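Local coordinates for aclacinomycin oxidoreductase (AknOx) (Streptomyces galilaeus, PDB 2IPI), which oxidises the terminal sugar of aclacinomycins in two successive oxygen-dependent steps, using a bicovalently bound FAD, to complete biosynthesis of these polyketide antibiotics, at residues A450-G453 with G454-V457. Numbering follows the deposited sequence.
Sequences ATTG and GVPV
With chi1 of V457 at 179°, CG1 lies anti to the backbone N and CG2 anti to the carbonyl carbon, which turns the CG2 methyl onto the side chain of T452. The contact rests mainly on OG1 of T452, which stands 3.2 Å from CG2 of V457. The threonine methyl falls too near the carbonyl oxygen of V455, so its exact place, and with it the nearly eclipsed chi1 of -129°, is doubtful. As modelled, CG2 of T452 is 3.3 Å from CG2 of V457, a tightness that may reflect the model. V455 closes in from another direction, its CG2 placed 3.4 Å from the same uncertain CG2 of T452.

The reversal that makes these meetings possible illustrates how a chain is folded back after a helix, here helix 434-448. A450 to G453 form a type I turn with a weak bond from N of G453 to O of A450 (3.3 Å), after which G453 and G454 both adopt positive phi, a region that favours glycine. Beyond the turn, ND2 of the N480 side chain donates to O of G454, and V457 also packs on V484. Away from the flavin and substrate sites, the side chains across this bend thus meet through methyl groups and one hydroxyl oxygen against carbon, a contact of dispersion and shape, while the polar bonds include a weak backbone bond within the turn and one from the N480 side chain to O of G454.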
loop_
_atom_site.group_PDB
_atom_site.type_symbol
_atom_site.label_atom_id
_atom_site.label_comp_id
_atom_site.label_asym_id
_atom_site.label_seq_id
_atom_site.Cartn_x
_atom_site.Cartn_y
_atom_site.Cartn_z
ATOM N N ALA A 450 11.092 8.832 -18.707
ATOM C CA ALA A 450 11.833 8.661 -19.940
ATOM C C ALA A 450 13.294 9.058 -19.822
ATOM O O ALA A 450 14.141 8.434 -20.470
ATOM C CB ALA A 450 11.162 9.465 -21.052
ATOM N N THR A 451 13.644 10.080 -19.038
ATOM C CA THR A 451 15.057 10.452 -19.015
ATOM C C THR A 451 15.916 9.438 -18.279
ATOM O O THR A 451 17.143 9.502 -18.238
ATOM C CB THR A 451 15.263 11.838 -18.371
ATOM O OG1 THR A 451 16.575 12.272 -18.742
ATOM C CG2 THR A 451 15.194 11.758 -16.862
ATOM N N THR A 452 15.273 8.450 -17.655
ATOM C CA THR A 452 16.047 7.411 -16.993
ATOM C C THR A 452 15.993 6.088 -17.752
ATOM O O THR A 452 16.892 5.252 -17.597
ATOM C CB THR A 452 15.505 7.163 -15.570
ATOM O OG1 THR A 452 16.559 7.208 -14.608
ATOM C CG2 THR A 452 14.906 5.763 -15.555
ATOM N N GLY A 453 14.952 5.880 -18.554
ATOM C CA GLY A 453 14.660 4.575 -19.129
ATOM C C GLY A 453 13.340 4.038 -18.588
ATOM O O GLY A 453 13.119 2.878 -18.299
ATOM N N GLY A 454 12.411 4.969 -18.431
ATOM C CA GLY A 454 11.023 4.736 -18.223
ATOM C C GLY A 454 10.664 4.305 -16.814
ATOM O O GLY A 454 9.551 3.784 -16.654
ATOM N N VAL A 455 11.598 4.524 -15.894
ATOM C CA VAL A 455 11.374 4.118 -14.508
ATOM C C VAL A 455 11.847 5.166 -13.514
ATOM O O VAL A 455 12.785 5.922 -13.746
ATOM C CB VAL A 455 12.066 2.786 -14.161
ATOM C CG1 VAL A 455 11.564 1.662 -15.060
ATOM C CG2 VAL A 455 13.574 2.934 -14.258
ATOM N N PRO A 456 11.197 5.217 -12.360
ATOM C CA PRO A 456 11.686 6.096 -11.292
ATOM C C PRO A 456 12.874 5.452 -10.579
ATOM O O PRO A 456 12.675 4.679 -9.638
ATOM C CB PRO A 456 10.502 6.183 -10.334
ATOM C CG PRO A 456 9.755 4.906 -10.548
ATOM C CD PRO A 456 9.995 4.469 -11.964
ATOM N N VAL A 457 14.060 5.799 -11.046
ATOM C CA VAL A 457 15.309 5.376 -10.431
ATOM C C VAL A 457 15.638 6.229 -9.224
ATOM O O VAL A 457 15.699 7.463 -9.304
ATOM C CB VAL A 457 16.491 5.501 -11.419
ATOM C CG1 VAL A 457 17.788 5.078 -10.734
ATOM C CG2 VAL A 457 16.229 4.703 -12.681
#